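Local coordinates for Alr2269 protein (Nostoc sp., PDB 3MC8), which is probably an Omp85-family outer-membrane protein whose POTRA domains, as in its relatives, would help recognise and deliver substrates for membrane insertion or transport, at residues G280-V285 with V302-R307; V226-K231 with T247-I252; E255-P260 with L273-G278. All coordinates share one frame; numbering follows the deposited sequence.

Contact 1. Residues G280-V285 with V302-R307; sequences GLFEDV and VNVVER
Glu283 and Asp284 both stand opposite Val305, so that two residues of one strand answer a single residue of the other. The carbonyl oxygen of Val305 accepts from the backbone N of Glu283 at 2.7 Å. Val305 N in turn donates to Asp284 O at 3.0 Å, and the extra residue shifts the register by one between Phe282 and Asp284. Beyond the irregularity the antiparallel pairing resumes at Val285 and Val304, whose side chains share one face, while Asp284 and Val305 lie on the other with Asp284 CB 4.0 Å from Val305 CG2.

On the near side of the bulge, Arg307 returns to the end of the preceding helix. Its CG is anti to the backbone N (chi1 -164°), and further bends at chi2 and chi3 bring NE back to Gly280 O at 3.0 Å. This bond is nearly straight (175° at the hydrogen) and lies in the guanidinium plane, although NE sits 26° out of the carbonyl plane. NH1 has another partner in His311, evidently part of a C-terminal histidine tag. A weak bond from Arg307 N to Leu281 O adds a second tie beside it.

The Phe282 ring has Leu281 CB above one face, and its edge is near Val305 O. Ile252 and Val276 of the two helices also pack against this ring, which therefore points into the interior. A hairpin that opens on a classic beta bulge, shortly after a glycine of positive phi at the helix end, here forms the last two strands of a POTRA domain's beta-alpha-alpha-beta-beta fold.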
loop_
_atom_site.group_PDB
_atom_site.type_symbol
_atom_site.label_atom_id
_atom_site.label_comp_id
_atom_site.label_asym_id
_atom_site.label_seq_id
_atom_site.Cartn_x
_atom_site.Cartn_y
_atom_site.Cartn_z
ATOM N N GLY A 280 -37.355 -9.367 4.038
ATOM C CA GLY A 280 -38.548 -8.523 4.214
ATOM C C GLY A 280 -38.551 -7.712 5.507
ATOM O O GLY A 280 -39.348 -6.794 5.690
ATOM N N LEU A 281 -37.636 -8.002 6.413
ATOM C CA LEU A 281 -37.678 -7.343 7.710
ATOM C C LEU A 281 -37.124 -5.919 7.793
ATOM O O LEU A 281 -37.242 -5.306 8.843
ATOM C CB LEU A 281 -36.972 -8.215 8.727
ATOM C CG LEU A 281 -37.745 -9.375 9.369
ATOM C CD1 LEU A 281 -38.987 -9.752 8.618
ATOM C CD2 LEU A 281 -36.799 -10.598 9.522
ATOM N N PHE A 282 -36.543 -5.356 6.741
ATOM C CA PHE A 282 -35.865 -4.066 6.908
ATOM C C PHE A 282 -36.141 -3.114 5.775
ATOM O O PHE A 282 -36.435 -3.558 4.677
ATOM C CB PHE A 282 -34.361 -4.292 6.998
ATOM C CG PHE A 282 -33.980 -5.482 7.826
ATOM C CD1 PHE A 282 -33.888 -5.390 9.189
ATOM C CD2 PHE A 282 -33.746 -6.695 7.231
ATOM C CE1 PHE A 282 -33.552 -6.491 9.941
ATOM C CE2 PHE A 282 -33.387 -7.797 7.962
ATOM C CZ PHE A 282 -33.284 -7.704 9.315
ATOM N N GLU A 283 -36.028 -1.811 6.030
ATOM C CA GLU A 283 -36.091 -0.804 4.961
ATOM C C GLU A 283 -34.783 -0.569 4.283
ATOM O O GLU A 283 -34.749 -0.207 3.094
ATOM C CB GLU A 283 -36.494 0.554 5.494
ATOM C CG GLU A 283 -37.960 0.700 5.661
ATOM C CD GLU A 283 -38.330 2.095 6.067
ATOM O OE1 GLU A 283 -37.943 3.019 5.286
ATOM O OE2 GLU A 283 -38.992 2.249 7.145
ATOM N N ASP A 284 -33.699 -0.673 5.050
ATOM C CA ASP A 284 -32.401 -0.445 4.468
ATOM C C ASP A 284 -31.356 -1.293 5.125
ATOM O O ASP A 284 -31.490 -1.656 6.277
ATOM C CB ASP A 284 -32.033 1.017 4.553
ATOM C CG ASP A 284 -30.824 1.330 3.746
ATOM O OD1 ASP A 284 -30.834 1.026 2.521
ATOM O OD2 ASP A 284 -29.853 1.843 4.342
ATOM N N VAL A 285 -30.343 -1.647 4.353
ATOM C CA VAL A 285 -29.284 -2.518 4.804
ATOM C C VAL A 285 -28.012 -2.016 4.167
ATOM O O VAL A 285 -27.961 -1.864 2.973
ATOM C CB VAL A 285 -29.528 -3.957 4.390
ATOM C CG1 VAL A 285 -28.464 -4.824 4.966
ATOM C CG2 VAL A 285 -30.868 -4.431 4.885
ATOM N N VAL A 302 -22.992 -4.239 10.216
ATOM C CA VAL A 302 -24.106 -4.282 9.317
ATOM C C VAL A 302 -25.114 -3.373 9.943
ATOM O O VAL A 302 -25.588 -3.634 11.072
ATOM C CB VAL A 302 -24.708 -5.673 9.182
ATOM C CG1 VAL A 302 -25.809 -5.636 8.176
ATOM C CG2 VAL A 302 -23.658 -6.687 8.770
ATOM N N ASN A 303 -25.442 -2.313 9.225
ATOM C CA ASN A 303 -26.359 -1.277 9.686
ATOM C C ASN A 303 -27.707 -1.515 9.055
ATOM O O ASN A 303 -27.798 -1.743 7.846
ATOM C CB ASN A 303 -25.889 0.119 9.228
ATOM C CG ASN A 303 -24.522 0.456 9.717
ATOM O OD1 ASN A 303 -24.285 0.563 10.921
ATOM N ND2 ASN A 303 -23.597 0.608 8.793
ATOM N N VAL A 304 -28.755 -1.376 9.842
ATOM C CA VAL A 304 -30.048 -1.898 9.446
ATOM C C VAL A 304 -31.133 -0.939 9.878
ATOM O O VAL A 304 -31.138 -0.503 10.996
ATOM C CB VAL A 304 -30.269 -3.262 10.132
ATOM C CG1 VAL A 304 -31.699 -3.497 10.302
ATOM C CG2 VAL A 304 -29.664 -4.370 9.319
ATOM N N VAL A 305 -32.038 -0.583 8.997
ATOM C CA VAL A 305 -33.184 0.224 9.404
ATOM C C VAL A 305 -34.403 -0.654 9.400
ATOM O O VAL A 305 -34.780 -1.163 8.354
ATOM C CB VAL A 305 -33.453 1.381 8.455
ATOM C CG1 VAL A 305 -34.697 2.142 8.956
ATOM C CG2 VAL A 305 -32.234 2.277 8.358
ATOM N N GLU A 306 -35.003 -0.836 10.569
ATOM C CA GLU A 306 -36.132 -1.757 10.725
ATOM C C GLU A 306 -37.400 -1.268 10.049
ATOM O O GLU A 306 -37.679 -0.084 10.016
ATOM C CB GLU A 306 -36.390 -2.060 12.194
ATOM C CG GLU A 306 -35.778 -3.375 12.588
ATOM C CD GLU A 306 -35.909 -3.734 14.052
ATOM O OE1 GLU A 306 -35.964 -2.840 14.950
ATOM O OE2 GLU A 306 -35.922 -4.955 14.283
ATOM N N ARG A 307 -38.165 -2.204 9.507
ATOM C CA ARG A 307 -39.327 -1.870 8.686
ATOM C C ARG A 307 -40.528 -1.374 9.496
ATOM O O ARG A 307 -41.064 -2.076 10.353
ATOM C CB ARG A 307 -39.752 -3.072 7.853
ATOM C CG ARG A 307 -40.680 -2.709 6.710
ATOM C CD ARG A 307 -40.045 -2.945 5.358
ATOM N NE ARG A 307 -40.471 -4.199 4.743
ATOM C CZ ARG A 307 -41.339 -4.313 3.738
ATOM N NH1 ARG A 307 -41.921 -3.239 3.202
ATOM N NH2 ARG A 307 -41.636 -5.523 3.269
#

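Contact 2. Residues V226-K231 with T247-I252; sequences VRFRNK and TQDYII
Asp249 OD1 receives a hydrogen bond of 2.7 Å from water 1 while lying against the side chains of Val226 and Phe228. The same water donates to Val226 O, and a second one works in parallel: water 2 donates to Asp249 OD2 at 2.8 Å and accepts from Val226 N. One carboxylate, using both oxygens, thereby serves both the N-H and the carbonyl of a single strand residue through solvent, with no direct hydrogen bond between the segments. Since Asp249 stands at the start of a short helix, its negative charge may also interact favourably with the helix dipole.

The Phe228 ring is turned edge-on to this cluster. OD1 of Asp249 and water 1 both lie close to the ring plane at its rim, with Phe228 CE1 3.8 Å from Asp249 OD1, and the carboxylate is tilted by only 24° against the ring. With CG anti to the carbonyl carbon (chi1 -66°), the ring extends toward the helix far enough for CZ to approach Thr247 O at 3.4 Å. The Thr247 hydroxyl is hydrogen-bonded to Glu306 of the central strand.

Ile252, one turn on, supplies the apolar half of the contact. Its CD1 reaches Val226 CG1 at 3.9 Å and also touches Phe228 CZ, whereas its CG2 meets the other valine methyl, CG2, at 4.0 Å. A water-bridged border thus passes into apolar contacts across one helical turn, as the first short helix of a POTRA domain settles on the first, outermost strand of its three-stranded sheet.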
loop_
_atom_site.group_PDB
_atom_site.type_symbol
_atom_site.label_atom_id
_atom_site.label_comp_id
_atom_site.label_asym_id
_atom_site.label_seq_id
_atom_site.Cartn_x
_atom_site.Cartn_y
_atom_site.Cartn_z
ATOM N N VAL A 226 -23.901 -5.793 14.469
ATOM C CA VAL A 226 -25.152 -5.347 13.866
ATOM C C VAL A 226 -25.537 -4.098 14.595
ATOM O O VAL A 226 -25.470 -4.025 15.818
ATOM C CB VAL A 226 -26.281 -6.407 14.011
ATOM C CG1 VAL A 226 -27.604 -5.935 13.374
ATOM C CG2 VAL A 226 -25.859 -7.677 13.386
ATOM N N ARG A 227 -25.944 -3.102 13.844
ATOM C CA ARG A 227 -26.310 -1.851 14.446
ATOM C C ARG A 227 -27.570 -1.350 13.798
ATOM O O ARG A 227 -27.677 -1.314 12.582
ATOM C CB ARG A 227 -25.186 -0.848 14.278
ATOM C CG ARG A 227 -25.629 0.595 14.330
ATOM C CD ARG A 227 -24.715 1.483 15.132
ATOM N NE ARG A 227 -25.051 1.423 16.568
ATOM C CZ ARG A 227 -24.501 2.194 17.523
ATOM N NH1 ARG A 227 -23.571 3.117 17.221
ATOM N NH2 ARG A 227 -24.883 2.047 18.796
ATOM N N PHE A 228 -28.510 -0.951 14.641
ATOM C CA PHE A 228 -29.788 -0.440 14.218
ATOM C C PHE A 228 -29.832 1.060 14.209
ATOM O O PHE A 228 -29.480 1.701 15.201
ATOM C CB PHE A 228 -30.856 -0.957 15.152
ATOM C CG PHE A 228 -31.036 -2.424 15.072
ATOM C CD1 PHE A 228 -30.244 -3.265 15.806
ATOM C CD2 PHE A 228 -31.961 -2.966 14.203
ATOM C CE1 PHE A 228 -30.370 -4.608 15.712
ATOM C CE2 PHE A 228 -32.112 -4.339 14.101
ATOM C CZ PHE A 228 -31.329 -5.165 14.862
ATOM N N ARG A 229 -30.302 1.621 13.096
ATOM C CA ARG A 229 -30.562 3.044 13.029
ATOM C C ARG A 229 -31.965 3.352 12.516
ATOM O O ARG A 229 -32.734 2.449 12.151
ATOM C CB ARG A 229 -29.569 3.713 12.108
ATOM C CG ARG A 229 -28.087 3.445 12.369
ATOM C CD ARG A 229 -27.325 4.133 11.238
ATOM N NE ARG A 229 -25.880 3.948 11.203
ATOM C CZ ARG A 229 -25.023 4.437 12.106
ATOM N NH1 ARG A 229 -25.444 5.113 13.175
ATOM N NH2 ARG A 229 -23.722 4.224 11.954
ATOM N N ASN A 230 -32.284 4.648 12.508
ATOM C CA ASN A 230 -33.493 5.159 11.870
ATOM C C ASN A 230 -33.195 5.582 10.442
ATOM O O ASN A 230 -32.024 5.659 10.029
ATOM C CB ASN A 230 -34.105 6.316 12.665
ATOM C CG ASN A 230 -33.190 7.538 12.758
ATOM O OD1 ASN A 230 -32.466 7.872 11.818
ATOM N ND2 ASN A 230 -33.232 8.214 13.901
ATOM N N LYS A 231 -34.261 5.863 9.694
ATOM C CA LYS A 231 -34.156 6.312 8.289
ATOM C C LYS A 231 -33.242 7.513 8.112
ATOM O O LYS A 231 -32.731 7.756 7.023
ATOM C CB LYS A 231 -35.527 6.699 7.723
ATOM C CG LYS A 231 -36.626 5.642 7.862
ATOM C CD LYS A 231 -37.387 5.430 6.523
ATOM C CE LYS A 231 -38.016 6.707 5.904
ATOM N NZ LYS A 231 -39.147 6.363 4.970
ATOM N N THR A 247 -35.802 -6.908 16.120
ATOM C CA THR A 247 -35.177 -8.085 15.536
ATOM C C THR A 247 -33.858 -8.506 16.205
ATOM O O THR A 247 -32.944 -7.720 16.390
ATOM C CB THR A 247 -34.843 -7.843 14.080
ATOM O OG1 THR A 247 -35.949 -7.199 13.447
ATOM C CG2 THR A 247 -34.525 -9.161 13.374
ATOM N N GLN A 248 -33.749 -9.775 16.518
ATOM C CA GLN A 248 -32.547 -10.279 17.140
ATOM C C GLN A 248 -31.381 -10.241 16.157
ATOM O O GLN A 248 -31.546 -10.412 14.969
ATOM C CB GLN A 248 -32.757 -11.712 17.618
ATOM C CG GLN A 248 -33.680 -11.850 18.840
ATOM C CD GLN A 248 -35.159 -11.569 18.563
ATOM O OE1 GLN A 248 -35.703 -11.800 17.462
ATOM N NE2 GLN A 248 -35.822 -11.064 19.577
ATOM N N ASP A 249 -30.190 -10.011 16.688
ATOM C CA ASP A 249 -29.000 -9.934 15.858
ATOM C C ASP A 249 -28.877 -11.165 14.983
ATOM O O ASP A 249 -28.503 -11.058 13.816
ATOM C CB ASP A 249 -27.752 -9.819 16.715
ATOM C CG ASP A 249 -27.520 -8.437 17.226
ATOM O OD1 ASP A 249 -28.387 -7.552 17.097
ATOM O OD2 ASP A 249 -26.439 -8.219 17.772
ATOM N N TYR A 250 -29.206 -12.322 15.543
ATOM C CA TYR A 250 -28.995 -13.587 14.868
ATOM C C TYR A 250 -29.773 -13.668 13.558
ATOM O O TYR A 250 -29.385 -14.346 12.635
ATOM C CB TYR A 250 -29.367 -14.715 15.815
ATOM C CG TYR A 250 -29.368 -16.089 15.228
ATOM C CD1 TYR A 250 -28.187 -16.770 15.001
ATOM C CD2 TYR A 250 -30.557 -16.734 14.938
ATOM C CE1 TYR A 250 -28.185 -18.061 14.490
ATOM C CE2 TYR A 250 -30.559 -18.021 14.424
ATOM C CZ TYR A 250 -29.369 -18.666 14.193
ATOM O OH TYR A 250 -29.386 -19.934 13.666
ATOM N N ILE A 251 -30.874 -12.961 13.460
ATOM C CA ILE A 251 -31.664 -13.066 12.257
ATOM C C ILE A 251 -30.965 -12.395 11.112
ATOM O O ILE A 251 -31.186 -12.751 9.952
ATOM C CB ILE A 251 -33.082 -12.510 12.474
ATOM C CG1 ILE A 251 -33.900 -13.584 13.201
ATOM C CG2 ILE A 251 -33.770 -12.155 11.135
ATOM C CD1 ILE A 251 -34.642 -13.055 14.331
ATOM N N ILE A 252 -30.140 -11.415 11.437
ATOM C CA ILE A 252 -29.326 -10.766 10.449
ATOM C C ILE A 252 -28.080 -11.594 10.169
ATOM O O ILE A 252 -27.827 -11.953 9.035
ATOM C CB ILE A 252 -28.898 -9.403 10.938
ATOM C CG1 ILE A 252 -30.058 -8.410 10.813
ATOM C CG2 ILE A 252 -27.730 -8.918 10.133
ATOM C CD1 ILE A 252 -30.634 -8.001 12.061
HETATM O O HOH W 1 -27.250 -5.195 17.752
HETATM O O HOH W 2 -23.840 -7.319 17.133
#

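Contact 3. Residues E255-P260 with L273-G278; sequences EVELKP and LQRVFG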
loop_
_atom_site.group_PDB
_atom_site.type_symbol
_atom_site.label_atom_id
_atom_site.label_comp_id
_atom_site.label_asym_id
_atom_site.label_seq_id
_atom_site.Cartn_x
_atom_site.Cartn_y
_atom_site.Cartn_z
ATOM N N GLU A 255 -27.812 -14.698 7.926
ATOM C CA GLU A 255 -27.917 -14.486 6.505
ATOM C C GLU A 255 -26.592 -13.990 5.934
ATOM O O GLU A 255 -26.517 -13.673 4.781
ATOM C CB GLU A 255 -28.993 -13.444 6.224
ATOM C CG GLU A 255 -30.354 -13.826 6.714
ATOM C CD GLU A 255 -30.909 -15.120 6.093
ATOM O OE1 GLU A 255 -30.444 -15.524 5.001
ATOM O OE2 GLU A 255 -31.838 -15.734 6.705
ATOM N N VAL A 256 -25.552 -13.897 6.740
ATOM C CA VAL A 256 -24.330 -13.279 6.275
ATOM C C VAL A 256 -23.273 -14.332 6.241
ATOM O O VAL A 256 -22.925 -14.878 7.255
ATOM C CB VAL A 256 -23.874 -12.147 7.216
ATOM C CG1 VAL A 256 -22.507 -11.657 6.813
ATOM C CG2 VAL A 256 -24.916 -10.999 7.230
ATOM N N GLU A 257 -22.736 -14.622 5.066
ATOM C CA GLU A 257 -21.654 -15.612 4.974
ATOM C C GLU A 257 -20.342 -15.170 5.531
ATOM O O GLU A 257 -19.536 -16.019 5.851
ATOM C CB GLU A 257 -21.437 -16.075 3.543
ATOM C CG GLU A 257 -22.284 -17.313 3.204
ATOM C CD GLU A 257 -22.440 -17.526 1.706
ATOM O OE1 GLU A 257 -21.987 -16.651 0.906
ATOM O OE2 GLU A 257 -23.035 -18.571 1.336
ATOM N N LEU A 258 -20.110 -13.871 5.626
ATOM C CA LEU A 258 -18.827 -13.379 6.056
ATOM C C LEU A 258 -18.604 -13.686 7.515
ATOM O O LEU A 258 -19.515 -13.573 8.318
ATOM C CB LEU A 258 -18.714 -11.877 5.834
ATOM C CG LEU A 258 -17.344 -11.224 6.122
ATOM C CD1 LEU A 258 -16.320 -11.555 5.034
ATOM C CD2 LEU A 258 -17.481 -9.740 6.250
ATOM N N LYS A 259 -17.378 -14.088 7.845
ATOM C CA LYS A 259 -17.001 -14.416 9.226
ATOM C C LYS A 259 -15.643 -13.810 9.560
ATOM O O LYS A 259 -14.808 -13.655 8.682
ATOM C CB LYS A 259 -16.926 -15.943 9.404
ATOM C CG LYS A 259 -18.283 -16.634 9.197
ATOM C CD LYS A 259 -19.223 -16.523 10.459
ATOM C CE LYS A 259 -20.724 -16.703 10.147
ATOM N NZ LYS A 259 -20.963 -17.128 8.737
ATOM N N PRO A 260 -15.415 -13.512 10.839
ATOM C CA PRO A 260 -14.124 -13.102 11.345
ATOM C C PRO A 260 -13.092 -14.088 10.915
ATOM O O PRO A 260 -13.321 -15.280 11.049
ATOM C CB PRO A 260 -14.303 -13.193 12.854
ATOM C CG PRO A 260 -15.756 -12.953 13.056
ATOM C CD PRO A 260 -16.385 -13.691 11.931
ATOM N N LEU A 273 -25.601 -8.711 1.961
ATOM C CA LEU A 273 -26.539 -7.655 2.314
ATOM C C LEU A 273 -27.835 -7.874 1.589
ATOM O O LEU A 273 -28.895 -7.609 2.127
ATOM C CB LEU A 273 -26.015 -6.270 1.987
ATOM C CG LEU A 273 -24.774 -5.855 2.769
ATOM C CD1 LEU A 273 -24.251 -4.551 2.188
ATOM C CD2 LEU A 273 -25.056 -5.726 4.268
ATOM N N GLN A 274 -27.749 -8.325 0.354
ATOM C CA GLN A 274 -28.950 -8.575 -0.422
ATOM C C GLN A 274 -29.816 -9.644 0.267
ATOM O O GLN A 274 -31.021 -9.611 0.217
ATOM C CB GLN A 274 -28.588 -9.016 -1.848
ATOM C CG GLN A 274 -28.483 -7.882 -2.840
ATOM C CD GLN A 274 -28.020 -8.364 -4.209
ATOM O OE1 GLN A 274 -28.380 -9.473 -4.645
ATOM N NE2 GLN A 274 -27.205 -7.546 -4.885
ATOM N N ARG A 275 -29.155 -10.585 0.899
ATOM C CA ARG A 275 -29.810 -11.704 1.479
ATOM C C ARG A 275 -30.459 -11.317 2.804
ATOM O O ARG A 275 -31.556 -11.774 3.110
ATOM C CB ARG A 275 -28.786 -12.829 1.666
ATOM C CG ARG A 275 -29.410 -14.027 2.219
ATOM C CD ARG A 275 -28.565 -15.277 2.358
ATOM N NE ARG A 275 -27.579 -15.514 1.337
ATOM C CZ ARG A 275 -26.309 -15.112 1.392
ATOM N NH1 ARG A 275 -25.860 -14.384 2.415
ATOM N NH2 ARG A 275 -25.473 -15.411 0.389
ATOM N N VAL A 276 -29.791 -10.480 3.598
ATOM C CA VAL A 276 -30.410 -9.865 4.783
ATOM C C VAL A 276 -31.650 -9.089 4.340
ATOM O O VAL A 276 -32.719 -9.189 4.912
ATOM C CB VAL A 276 -29.406 -8.900 5.509
ATOM C CG1 VAL A 276 -30.100 -7.950 6.447
ATOM C CG2 VAL A 276 -28.370 -9.676 6.258
ATOM N N PHE A 277 -31.508 -8.312 3.289
ATOM C CA PHE A 277 -32.622 -7.530 2.787
ATOM C C PHE A 277 -33.732 -8.386 2.266
ATOM O O PHE A 277 -34.890 -8.000 2.315
ATOM C CB PHE A 277 -32.174 -6.656 1.656
ATOM C CG PHE A 277 -33.131 -5.607 1.334
ATOM C CD1 PHE A 277 -33.225 -4.495 2.142
ATOM C CD2 PHE A 277 -33.957 -5.716 0.224
ATOM C CE1 PHE A 277 -34.135 -3.480 1.857
ATOM C CE2 PHE A 277 -34.865 -4.709 -0.091
ATOM C CZ PHE A 277 -34.956 -3.580 0.729
ATOM N N GLY A 278 -33.377 -9.549 1.757
ATOM C CA GLY A 278 -34.345 -10.455 1.175
ATOM C C GLY A 278 -35.328 -11.016 2.198
ATOM O O GLY A 278 -36.300 -11.659 1.812
#
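Arg275 reaches across Glu255 with its guanidinium group set edge-on to the backbone carbonyl. NH1 donates to Glu255 O at 2.6 Å, and that oxygen lies within 8° of the guanidinium plane. The side chain leaves the helix with CG anti to the backbone N (chi1 -178°), stays extended through chi2 and bends only at chi3, a path that carries its CG and CD past the carboxylate of Glu255 at a slant. Glu255 folds at chi2, bringing OE1 to 3.3 Å from Arg275 CD; the two flat groups are inclined by 31°, and the carboxylate meets the methylene part of the arginine rather than its nitrogens. The opposite charges would still be expected to attract.

Glu257 addresses the far end of the same guanidinium. Its chain crosses that of Arg275 at about a right angle, and OE1 makes a long salt bridge of 3.7 Å to NH2. NH1 is also paired with Asp272, one turn earlier in the helix, which in addition accepts from the backbone N atoms of Glu257 and Leu258; one acidic residue thus positions both the arginine and the loop it holds.

Beneath the charged layer, Val276 CG2 serves two neighbours, touching Glu255 CB at 3.8 Å and meeting Val256 CG2 at a slant.

The first part of the loop between helices 249-253 and 266-277, Glu255 to Glu257, is in this way bound to the end of the second helix. Farther along, Leu258 turns to strand 221-229, while Val276 also packs on Phe282 and Val285 of strand 282-291.

In the fold
The three contacts follow one another along the chain without overlap: contact 2, then contact 3, then contact 1. Together they span the beta-alpha-alpha-beta-beta order of the C-terminal POTRA domain. Contacts 1 and 2 share one sheet, in which strand 298-306 runs between 221-229 and 282-291, and their centres are about 7 Å apart. The centre of contact 3 lies about 12 Å from each of the other two centres, on the helical layer covering the sheet. Phe282, Val285, Ile252 and Val276 connect all three in a common interior. All three contacts lie within this one domain, consistent with POTRA repeats acting as compact modules strung along an extended arm.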